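Local atomic coordinates of EcmrR transcriptional regulator (Escherichia coli, PDB entry 6WL5), a protein that probably senses drug-like cationic compounds such as cetyl-trimethyl-ammonium through its C-terminal domain and, as a MerR family regulator, activates transcription in response. Residues D107-A112 against W148-Q153; P24-Y29 against T57-K62; Q38-A43 against G85-Q90; K19-P24 against P34-E39. One frame throughout, in Å; residues are numbered along the deposited sequence. Where two conformers were deposited one is given.

Contact 1 of 4, residues D107-A112 against W148-Q153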
# COMPACT_ATOMS: atom_id res chain seq x y z
N ASP A 107 -8.73 9.99 6.95
CA ASP A 107 -9.91 9.61 7.71
C ASP A 107 -11.01 9.04 6.81
O ASP A 107 -11.84 8.26 7.27
CB ASP A 107 -10.46 10.76 8.57
CG ASP A 107 -10.96 11.96 7.75
OD1 ASP A 107 -10.29 12.32 6.77
OD2 ASP A 107 -12.03 12.51 8.08
N SER A 108 -11.02 9.39 5.52
CA SER A 108 -12.04 8.90 4.61
C SER A 108 -11.53 7.84 3.65
O SER A 108 -12.23 7.51 2.69
CB SER A 108 -12.59 10.08 3.82
OG SER A 108 -11.54 10.83 3.22
N LEU A 109 -10.35 7.26 3.89
CA LEU A 109 -9.87 6.17 3.04
C LEU A 109 -10.91 5.07 2.87
O LEU A 109 -10.98 4.44 1.80
CB LEU A 109 -8.59 5.56 3.63
CG LEU A 109 -7.28 6.29 3.34
CD1 LEU A 109 -6.15 5.74 4.20
CD2 LEU A 109 -6.87 6.16 1.88
N ARG A 110 -11.67 4.75 3.93
CA ARG A 110 -12.61 3.64 3.85
C ARG A 110 -13.56 3.80 2.67
O ARG A 110 -14.05 2.81 2.12
CB ARG A 110 -13.45 3.48 5.12
CG ARG A 110 -14.40 4.63 5.43
CD ARG A 110 -15.20 4.46 6.76
NE ARG A 110 -14.33 4.42 7.91
CZ ARG A 110 -13.95 5.49 8.60
NH1 ARG A 110 -14.39 6.70 8.29
NH2 ARG A 110 -13.13 5.34 9.62
N ASN A 111 -13.86 5.04 2.28
CA ASN A 111 -14.79 5.27 1.18
C ASN A 111 -14.28 4.70 -0.15
O ASN A 111 -15.07 4.23 -0.99
CB ASN A 111 -15.08 6.75 1.03
CG ASN A 111 -15.80 7.34 2.20
OD1 ASN A 111 -16.39 6.64 2.99
ND2 ASN A 111 -15.82 8.64 2.27
N ALA A 112 -12.97 4.72 -0.35
CA ALA A 112 -12.36 4.12 -1.52
C ALA A 112 -12.47 2.60 -1.50
O ALA A 112 -12.65 1.96 -2.55
CB ALA A 112 -10.90 4.54 -1.59
N TRP A 148 -3.39 15.53 -0.87
CA TRP A 148 -2.82 14.20 -0.72
C TRP A 148 -3.44 13.22 -1.72
O TRP A 148 -4.59 13.37 -2.16
CB TRP A 148 -3.05 13.70 0.69
CG TRP A 148 -2.35 14.52 1.72
CD1 TRP A 148 -1.54 15.64 1.54
CD2 TRP A 148 -2.39 14.27 3.12
NE1 TRP A 148 -1.06 16.06 2.77
CE2 TRP A 148 -1.59 15.25 3.75
CE3 TRP A 148 -3.05 13.31 3.92
CZ2 TRP A 148 -1.42 15.29 5.14
CZ3 TRP A 148 -2.89 13.35 5.30
CH2 TRP A 148 -2.07 14.32 5.90
N MET A 149 -2.65 12.22 -2.11
CA MET A 149 -3.05 11.28 -3.15
C MET A 149 -2.55 9.91 -2.77
O MET A 149 -1.33 9.70 -2.60
CB MET A 149 -2.48 11.72 -4.51
CG MET A 149 -2.58 10.67 -5.57
SD MET A 149 -2.02 11.22 -7.18
CE MET A 149 -3.26 12.46 -7.45
N THR A 150 -3.48 8.96 -2.68
CA THR A 150 -3.24 7.58 -2.27
C THR A 150 -4.02 6.71 -3.22
O THR A 150 -5.23 6.90 -3.41
CB THR A 150 -3.76 7.38 -0.84
OG1 THR A 150 -3.25 8.41 0.03
CG2 THR A 150 -3.36 6.06 -0.24
N GLU A 151 -3.34 5.75 -3.84
CA GLU A 151 -4.00 4.86 -4.76
C GLU A 151 -4.34 3.55 -4.07
O GLU A 151 -3.46 2.91 -3.48
CB GLU A 151 -3.18 4.60 -6.03
CG GLU A 151 -3.94 3.72 -7.01
CD GLU A 151 -3.34 3.69 -8.40
OE1 GLU A 151 -3.55 4.64 -9.19
OE2 GLU A 151 -2.65 2.69 -8.70
N ILE A 152 -5.61 3.17 -4.14
CA ILE A 152 -6.08 1.89 -3.57
C ILE A 152 -6.17 0.88 -4.70
O ILE A 152 -6.78 1.16 -5.74
CB ILE A 152 -7.42 2.03 -2.83
CG1 ILE A 152 -7.40 3.17 -1.80
CG2 ILE A 152 -7.74 0.69 -2.15
CD1 ILE A 152 -6.21 3.17 -0.85
N GLN A 153 -5.53 -0.28 -4.52
CA GLN A 153 -5.37 -1.28 -5.58
C GLN A 153 -5.91 -2.62 -5.10
O GLN A 153 -5.36 -3.23 -4.19
CB GLN A 153 -3.88 -1.42 -5.97
CG GLN A 153 -3.17 -0.06 -6.15
CD GLN A 153 -1.69 -0.20 -6.42
OE1 GLN A 153 -0.99 -1.02 -5.80
NE2 GLN A 153 -1.17 0.67 -7.29
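Leu109 and Ala112 pack on Thr150 and Ile152 in a small, buried apolar contact, where the first turn of helix 109-123 lies against strand 149-158. Thr150 and Ile152 are two apart on the strand, so both aim their CB atoms at the helix, while Glu151 between them faces away. Ala112 fits closest: its CB sits 3.8 Å from Ile152 CG1. Leu109 works differently, because its CB does not aim at the strand. Its chi1 of -82° sets CG beside the backbone N, and from there the CD2 branch swings in, ending 4.1 Å from Thr150 CG2 and also 4.1 Å from Ile152 CD1. One methyl of Leu109 thus bridges two strand side chains, and the Leu109 side chain as a whole crosses that of Thr150 at about a right angle. Thr150 offers its methyl here, with OG1 turned beside its own backbone N. Further along, Tyr113 and Leu116 of the same helix continue the cover over Ile152. The side chain of Leu109 also comes about 3 Å from a bound cetyl-trimethyl-ammonium. This is helix-on-sheet packing of a GyrI-like small-molecule binding domain, at a place where the helix also forms part of the wall of the ligand pocket.

Contact 2 of 4, residues P24-Y29 against T57-K62. With 16A (cetyl-trimethyl-ammonium), chain E.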
# COMPACT_ATOMS: atom_id res chain seq x y z
N PRO A 24 -3.24 -1.69 16.30
CA PRO A 24 -4.53 -1.38 16.92
C PRO A 24 -5.46 -0.59 16.03
O PRO A 24 -6.68 -0.76 16.10
CB PRO A 24 -4.15 -0.58 18.18
CG PRO A 24 -2.73 -0.79 18.40
CD PRO A 24 -2.10 -1.31 17.17
N ASP A 25 -4.90 0.33 15.25
CA ASP A 25 -5.64 1.23 14.38
C ASP A 25 -4.63 1.87 13.43
O ASP A 25 -3.41 1.69 13.53
CB ASP A 25 -6.44 2.26 15.18
CG ASP A 25 -5.60 3.00 16.19
OD1 ASP A 25 -4.45 3.41 15.92
OD2 ASP A 25 -6.11 3.15 17.33
N PHE A 26 -5.16 2.64 12.49
CA PHE A 26 -4.32 3.24 11.45
C PHE A 26 -3.33 4.27 12.01
O PHE A 26 -2.17 4.30 11.59
CB PHE A 26 -5.24 3.90 10.44
CG PHE A 26 -4.54 4.48 9.24
CD1 PHE A 26 -4.24 3.70 8.14
CD2 PHE A 26 -4.20 5.84 9.19
CE1 PHE A 26 -3.60 4.26 7.03
CE2 PHE A 26 -3.60 6.38 8.08
CZ PHE A 26 -3.30 5.61 7.02
N SER A 27 -3.77 5.12 12.94
CA SER A 27 -2.86 6.12 13.50
C SER A 27 -1.68 5.45 14.19
O SER A 27 -0.54 5.94 14.09
CB SER A 27 -3.59 7.04 14.48
OG SER A 27 -4.56 7.87 13.87
N SER A 28 -1.95 4.35 14.92
CA SER A 28 -0.87 3.65 15.62
C SER A 28 0.11 3.06 14.62
O SER A 28 1.33 3.11 14.81
CB SER A 28 -1.43 2.59 16.56
OG SER A 28 -2.27 3.16 17.55
N TYR A 29 -0.42 2.52 13.53
CA TYR A 29 0.39 1.91 12.49
C TYR A 29 1.31 2.92 11.85
O TYR A 29 2.51 2.69 11.70
CB TYR A 29 -0.56 1.37 11.42
CG TYR A 29 0.10 0.94 10.12
CD1 TYR A 29 1.30 0.26 10.10
CD2 TYR A 29 -0.49 1.27 8.91
CE1 TYR A 29 1.92 -0.10 8.93
CE2 TYR A 29 0.10 0.90 7.71
CZ TYR A 29 1.32 0.22 7.73
OH TYR A 29 1.95 -0.13 6.55
N THR A 57 1.04 -0.16 1.61
CA THR A 57 0.66 -1.10 2.65
C THR A 57 -0.13 -2.24 2.00
O THR A 57 -1.06 -1.99 1.23
CB THR A 57 -0.21 -0.43 3.70
OG1 THR A 57 0.56 0.60 4.33
CG2 THR A 57 -0.72 -1.44 4.76
N LEU A 58 0.22 -3.46 2.36
CA LEU A 58 -0.63 -4.60 2.08
C LEU A 58 -1.53 -4.84 3.28
O LEU A 58 -1.05 -5.00 4.42
CB LEU A 58 0.24 -5.82 1.84
CG LEU A 58 1.15 -5.77 0.60
CD1 LEU A 58 2.03 -6.98 0.50
CD2 LEU A 58 0.27 -5.62 -0.60
N TYR A 59 -2.83 -4.93 3.02
CA TYR A 59 -3.82 -5.29 4.04
C TYR A 59 -4.17 -6.77 3.90
O TYR A 59 -4.89 -7.15 2.98
CB TYR A 59 -5.06 -4.42 3.86
CG TYR A 59 -4.81 -3.00 4.38
CD1 TYR A 59 -5.04 -2.66 5.70
CD2 TYR A 59 -4.33 -1.99 3.53
CE1 TYR A 59 -4.76 -1.39 6.18
CE2 TYR A 59 -4.07 -0.71 4.00
CZ TYR A 59 -4.31 -0.40 5.33
OH TYR A 59 -4.10 0.90 5.81
N HIS A 60 -3.67 -7.59 4.83
CA HIS A 60 -3.73 -9.05 4.73
C HIS A 60 -4.93 -9.68 5.42
O HIS A 60 -5.12 -10.90 5.30
CB HIS A 60 -2.45 -9.64 5.32
CG HIS A 60 -1.23 -9.38 4.49
ND1 HIS A 60 -1.14 -9.76 3.17
CD2 HIS A 60 -0.03 -8.84 4.80
CE1 HIS A 60 0.05 -9.46 2.69
NE2 HIS A 60 0.76 -8.91 3.67
N ASP A 61 -5.79 -8.89 6.06
CA ASP A 61 -6.93 -9.49 6.72
C ASP A 61 -7.87 -10.11 5.70
O ASP A 61 -7.92 -9.71 4.55
CB ASP A 61 -7.66 -8.46 7.57
CG ASP A 61 -6.95 -8.21 8.89
OD1 ASP A 61 -6.72 -9.20 9.63
OD2 ASP A 61 -6.60 -7.05 9.17
N LYS A 62 -8.60 -11.11 6.14
CA LYS A 62 -9.51 -11.83 5.27
C LYS A 62 -10.90 -11.23 5.25
O LYS A 62 -11.81 -11.84 4.69
CB LYS A 62 -9.61 -13.30 5.73
CG LYS A 62 -8.28 -14.08 5.58
CD LYS A 62 -7.55 -13.70 4.29
CE LYS A 62 -6.05 -14.05 4.30
NZ LYS A 62 -5.78 -15.48 4.63
C1 16A E . -16.97 -10.83 -1.17
C2 16A E . -15.85 -10.23 -0.33
C3 16A E . -16.37 -9.14 0.61
C4 16A E . -15.30 -8.13 1.03
C5 16A E . -13.86 -8.63 1.00
C6 16A E . -12.94 -7.65 1.73
C7 16A E . -11.59 -8.21 2.14
C8 16A E . -10.92 -7.19 3.06
C9 16A E . -9.53 -6.87 2.57
C10 16A E . -8.52 -6.64 3.69
C11 16A E . -8.88 -5.56 4.71
C12 16A E . -8.87 -4.15 4.14
C13 16A E . -8.73 -3.16 5.31
C14 16A E . -8.38 -1.78 4.78
C15 16A E . -8.44 -0.74 5.89
C16 16A E . -7.87 0.53 5.35
N1 16A E . -8.06 1.68 6.26
C17 16A E . -7.61 1.41 7.64
C18 16A E . -7.26 2.74 5.63
C19 16A E . -9.45 2.14 6.20
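Tyr59 reaches from the end of strand 55-59 to Phe26 on helix 26-31, and its path runs along the bound cetyl-trimethyl-ammonium. Its CB lies 3.8 Å from ligand C12. At the ring, CD1 comes to 3.6 Å from C14, and farther out CE1 is 3.7 Å from C16, so the alkyl chain follows one face toward the trimethyl-ammonium head. The opposite face takes the methyl of Thr57, whose CG2 stands 3.5 Å above the ring plane of Tyr59, offset toward the rim. At the tip, Tyr59 OH meets the edge of the Phe26 ring, 3.6 Å from Phe26 CE1 and near that ring's plane; the hydrogen bond of Tyr59 OH goes to Glu133 OE2. Phe26 gets there with CG anti to the backbone N (chi1 -176°). Thr57 divides its branches: CG2 supports Tyr59, and OG1 shares a 2.7 Å hydrogen bond with Tyr29 OH, which arrives from the opposite direction; OG1 is also bonded to Tyr135 OH. A leucine in place of Tyr59 would probably strip the alkyl chain of its flat support and leave Glu133 without this hydroxyl partner. Behind Tyr59 CB, toward the ligand's tail, Asp61 O comes to 3.2 Å from C10. A tyrosine face laid along the alkyl chain, its hydroxyl bonded to Glu133, belongs to the multidrug-binding pocket of this GyrI-like domain.

Contact 3 of 4, residues Q38-A43 against G85-Q90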
# COMPACT_ATOMS: atom_id res chain seq x y z
N GLN A 38 14.54 4.37 8.07
CA GLN A 38 15.77 4.78 8.74
C GLN A 38 16.63 3.56 9.03
O GLN A 38 17.85 3.57 8.80
CB GLN A 38 15.40 5.47 10.05
CG GLN A 38 14.72 6.84 9.94
CD GLN A 38 15.46 7.80 9.01
OE1 GLN A 38 14.90 8.25 8.00
NE2 GLN A 38 16.70 8.11 9.35
N GLU A 39 16.03 2.49 9.56
CA GLU A 39 16.86 1.38 10.00
C GLU A 39 17.36 0.55 8.83
O GLU A 39 18.53 0.13 8.82
CB GLU A 39 16.11 0.51 11.02
CG GLU A 39 15.96 1.16 12.42
CD GLU A 39 17.27 1.68 13.01
OE1 GLU A 39 18.18 0.87 13.31
OE2 GLU A 39 17.40 2.91 13.20
N VAL A 40 16.52 0.32 7.82
CA VAL A 40 16.97 -0.46 6.69
C VAL A 40 18.06 0.27 5.91
O VAL A 40 19.01 -0.35 5.44
CB VAL A 40 15.79 -0.86 5.78
CG1 VAL A 40 15.39 0.28 4.93
CG2 VAL A 40 16.16 -2.06 4.89
N MET A 41 17.93 1.60 5.78
CA MET A 41 18.92 2.38 5.04
C MET A 41 20.27 2.38 5.76
O MET A 41 21.32 2.19 5.13
CB MET A 41 18.42 3.82 4.85
CG MET A 41 17.37 3.97 3.73
SD MET A 41 18.06 3.40 2.19
CE MET A 41 16.63 3.21 1.10
N LYS A 42 20.25 2.57 7.09
CA LYS A 42 21.50 2.52 7.85
C LYS A 42 22.24 1.21 7.63
O LYS A 42 23.47 1.18 7.56
CB LYS A 42 21.20 2.66 9.34
CG LYS A 42 20.83 4.04 9.81
CD LYS A 42 20.87 4.09 11.33
CE LYS A 42 19.95 5.17 11.89
NZ LYS A 42 18.63 4.59 12.27
N ALA A 43 21.50 0.10 7.55
CA ALA A 43 22.10 -1.23 7.45
C ALA A 43 22.51 -1.61 6.04
O ALA A 43 23.23 -2.60 5.86
CB ALA A 43 21.14 -2.29 7.98
N GLY A 85 16.72 -7.07 11.33
CA GLY A 85 15.67 -7.41 12.27
C GLY A 85 14.49 -8.01 11.56
O GLY A 85 14.63 -8.91 10.71
N ASN A 86 13.30 -7.53 11.90
CA ASN A 86 12.09 -7.97 11.23
C ASN A 86 11.82 -7.17 9.98
O ASN A 86 10.72 -7.26 9.43
CB ASN A 86 10.91 -7.90 12.19
CG ASN A 86 11.05 -8.87 13.34
OD1 ASN A 86 10.92 -8.49 14.50
ND2 ASN A 86 11.36 -10.13 13.02
N ILE A 87 12.78 -6.38 9.50
CA ILE A 87 12.67 -5.74 8.20
C ILE A 87 13.24 -6.69 7.16
O ILE A 87 14.44 -7.03 7.20
CB ILE A 87 13.38 -4.38 8.16
CG1 ILE A 87 12.85 -3.48 9.26
CG2 ILE A 87 13.12 -3.72 6.79
CD1 ILE A 87 13.52 -2.15 9.30
N ILE A 88 12.41 -7.11 6.23
CA ILE A 88 12.79 -8.17 5.31
C ILE A 88 12.61 -7.72 3.85
O ILE A 88 11.68 -6.98 3.52
CB ILE A 88 12.03 -9.48 5.62
CG1 ILE A 88 10.56 -9.29 5.32
CG2 ILE A 88 12.23 -9.93 7.08
CD1 ILE A 88 10.23 -9.75 3.94
N PHE A 89 13.52 -8.16 3.00
CA PHE A 89 13.41 -7.99 1.57
C PHE A 89 12.67 -9.18 0.96
O PHE A 89 12.88 -10.34 1.33
CB PHE A 89 14.81 -7.86 0.97
CG PHE A 89 15.48 -6.56 1.32
CD1 PHE A 89 16.16 -6.41 2.52
CD2 PHE A 89 15.42 -5.49 0.45
CE1 PHE A 89 16.76 -5.20 2.86
CE2 PHE A 89 16.03 -4.28 0.77
CZ PHE A 89 16.71 -4.14 1.98
N GLN A 90 11.74 -8.87 0.05
CA GLN A 90 10.95 -9.89 -0.62
C GLN A 90 10.50 -9.35 -1.97
O GLN A 90 10.53 -8.15 -2.24
CB GLN A 90 9.77 -10.33 0.25
CG GLN A 90 8.75 -9.24 0.48
CD GLN A 90 7.56 -9.72 1.30
OE1 GLN A 90 6.81 -10.63 0.89
NE2 GLN A 90 7.36 -9.08 2.44
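In Val40 a chi1 of 79° wedges CG1 between the backbone N and the carbonyl carbon and leaves CG2 anti to N, the branch that meets both Ile87 and Phe89. Ile87 answers with a chi1 of -56°, which places its CG2 beside its own carbonyl carbon and lets CG1 carry the extended arm toward the helix. The two CG2 methyls, of Val40 and Ile87, meet at 4.0 Å. Phe89 comes at Val40 from the opposite direction, and its far end does the touching: Val40 CG2 is 3.6 Å from Phe89 CZ and 3.8 Å from Phe89 CE1, lying obliquely to the ring. A second arm of Ile87 reaches along the helix, where CD1 rests 4.1 Å from Glu39 CB and 4.2 Å from Val40 N. Glu39 takes part by this carbon alone, since its carboxylate leads off elsewhere.

In this GyrI-like domain, a member of the SHS2 clan, the contact packs helix 34-43 on the beginning of strand 88-103 and the residues leading into it. Tyr17 of strand 7-23 packs on both Val40 and Phe89, drawing the neighbouring strand into the same cluster. An alanine in place of Ile87 would probably open a gap under Glu39 CB and leave Val40 CG2 with Phe89 as its remaining partner across this contact. Around the apolar patch, backbone polar atoms find side-chain partners: Asn83 OD1 accepts from Phe89 N, and Asn44 ND2 donates to Val40 O.

Contact 4 of 4, residues K19-P24 against P34-E39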
# COMPACT_ATOMS: atom_id res chain seq x y z
N LYS A 19 7.97 -4.64 6.52
CA LYS A 19 7.78 -5.08 7.89
C LYS A 19 6.29 -5.30 8.11
O LYS A 19 5.48 -4.51 7.66
CB LYS A 19 8.33 -4.06 8.91
CG LYS A 19 8.40 -4.62 10.32
CD LYS A 19 9.26 -3.77 11.24
CE LYS A 19 9.24 -4.26 12.68
NZ LYS A 19 10.24 -3.51 13.50
N ARG A 20 5.95 -6.40 8.79
CA ARG A 20 4.57 -6.79 9.01
C ARG A 20 4.22 -6.66 10.48
O ARG A 20 5.05 -6.93 11.36
CB ARG A 20 4.36 -8.23 8.53
CG ARG A 20 2.92 -8.65 8.51
CD ARG A 20 2.75 -9.83 7.58
NE ARG A 20 1.40 -10.39 7.64
CZ ARG A 20 1.02 -11.40 6.88
NH1 ARG A 20 1.90 -11.92 6.01
NH2 ARG A 20 -0.21 -11.88 6.96
N PHE A 21 2.98 -6.24 10.74
CA PHE A 21 2.53 -5.84 12.06
C PHE A 21 1.06 -6.23 12.24
O PHE A 21 0.29 -6.22 11.29
CB PHE A 21 2.50 -4.30 12.26
CG PHE A 21 3.76 -3.57 11.98
CD1 PHE A 21 4.67 -3.36 13.00
CD2 PHE A 21 4.00 -2.99 10.75
CE1 PHE A 21 5.83 -2.64 12.79
CE2 PHE A 21 5.16 -2.25 10.54
CZ PHE A 21 6.08 -2.09 11.55
N ILE A 22 0.66 -6.46 13.49
CA ILE A 22 -0.74 -6.36 13.92
C ILE A 22 -0.90 -5.01 14.61
O ILE A 22 -0.28 -4.79 15.67
CB ILE A 22 -1.12 -7.47 14.91
CG1 ILE A 22 -0.85 -8.87 14.37
CG2 ILE A 22 -2.59 -7.34 15.29
CD1 ILE A 22 -1.61 -9.14 13.09
N VAL A 23 -1.76 -4.15 14.08
CA VAL A 23 -1.85 -2.78 14.58
C VAL A 23 -3.21 -2.46 15.21
O VAL A 23 -4.26 -2.91 14.71
CB VAL A 23 -1.49 -1.75 13.49
CG1 VAL A 23 -0.06 -1.95 13.04
CG2 VAL A 23 -2.48 -1.81 12.33
N PRO A 24 -3.24 -1.69 16.30
CA PRO A 24 -4.53 -1.38 16.92
C PRO A 24 -5.46 -0.59 16.03
O PRO A 24 -6.68 -0.76 16.10
CB PRO A 24 -4.15 -0.58 18.18
CG PRO A 24 -2.73 -0.79 18.40
CD PRO A 24 -2.10 -1.31 17.17
N PRO A 34 8.02 5.57 9.92
CA PRO A 34 9.29 6.29 9.71
C PRO A 34 10.51 5.48 10.14
O PRO A 34 11.53 5.55 9.45
CB PRO A 34 9.11 7.58 10.53
CG PRO A 34 7.63 7.82 10.45
CD PRO A 34 7.00 6.42 10.56
N PRO A 35 10.50 4.79 11.29
CA PRO A 35 11.71 4.05 11.70
C PRO A 35 12.17 2.99 10.71
O PRO A 35 13.35 2.60 10.72
CB PRO A 35 11.29 3.41 13.04
CG PRO A 35 10.26 4.35 13.60
CD PRO A 35 9.50 4.85 12.39
N ILE A 36 11.26 2.45 9.91
CA ILE A 36 11.60 1.32 9.04
C ILE A 36 12.63 1.75 8.01
O ILE A 36 13.67 1.09 7.83
CB ILE A 36 10.33 0.82 8.34
CG1 ILE A 36 9.30 0.37 9.37
CG2 ILE A 36 10.68 -0.35 7.40
CD1 ILE A 36 7.97 0.00 8.72
N GLY A 37 12.33 2.83 7.29
CA GLY A 37 13.27 3.33 6.31
C GLY A 37 14.59 3.71 6.92
O GLY A 37 15.65 3.42 6.37
N GLN A 38 14.54 4.37 8.07
CA GLN A 38 15.77 4.78 8.74
C GLN A 38 16.63 3.56 9.03
O GLN A 38 17.85 3.57 8.80
CB GLN A 38 15.40 5.47 10.05
CG GLN A 38 14.72 6.84 9.94
CD GLN A 38 15.46 7.80 9.01
OE1 GLN A 38 14.90 8.25 8.00
NE2 GLN A 38 16.70 8.11 9.35
N GLU A 39 16.03 2.49 9.56
CA GLU A 39 16.86 1.38 10.00
C GLU A 39 17.36 0.55 8.83
O GLU A 39 18.53 0.13 8.82
CB GLU A 39 16.11 0.51 11.02
CG GLU A 39 15.96 1.16 12.42
CD GLU A 39 17.27 1.68 13.01
OE1 GLU A 39 18.18 0.87 13.31
OE2 GLU A 39 17.40 2.91 13.20
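The Phe21 ring meets Ile36 with its edge: Ile36 CD1 lies near the ring plane, 4.0 Å from Phe21 CZ and 4.0 Å from Phe21 CE2, so the methyl faces the bond between those two carbons. Neither face of the ring is met by the 34-39 segment. On one face it is Lys19, from the same strand, that comes close: Lys19 CG stands above the ring plane just outside the rim, 3.6 Å from Phe21 CZ. Other parts of the chain touch Phe21 as well, Tyr29 of helix 26-31 and Leu32 of the following loop. Lys19, two residues back from Phe21, also has its CB aimed at the helix, and Lys19 CB comes to 4.1 Å from Ile36 CD1. A single methyl is therefore received by an aromatic edge and an aliphatic carbon together. Lys19 then carries on with CG anti to the backbone N (chi1 -168°) and its chain extended, so that its ammonium end leads away from Ile36.

The contact fastens helix 34-43 to strand 7-23, the first strand of the GyrI-like domain, with helix 26-31 filling the connection between them. Within the sheet, Lys19 and Phe21 are bonded through the backbone to Phe73 and Val71 of the adjacent strand 69-77. Ile36 is the buried member, and it also touches Phe73 and Ile87. Its own helix is under way here, with a 2.9 Å backbone bond from Glu39 N to Pro35 O.

How the contacts relate
All four contacts reach one antiparallel sheet, but they differ in their distance from the ligands. Contacts 1 and 2 both touch the cetyl-trimethyl-ammonium pocket that Leu109 and Tyr59 line, and they meet where Leu109 CD1 packs 4.0 Å from Phe26 CZ. Contact 4 adjoins contact 2 through Tyr29 CE1 and Phe21 CD2, 4.0 Å apart, and shares Pro24 with it. Contacts 3 and 4 use the same helix, 34-43, and touch at Ile87 CD1 and Ile36 O (3.6 Å). Contact 3 is the remote one: its centre lies about 27 Å from that of contact 1, and the side chain of Val40 stays about 11 Å from a bound ligand.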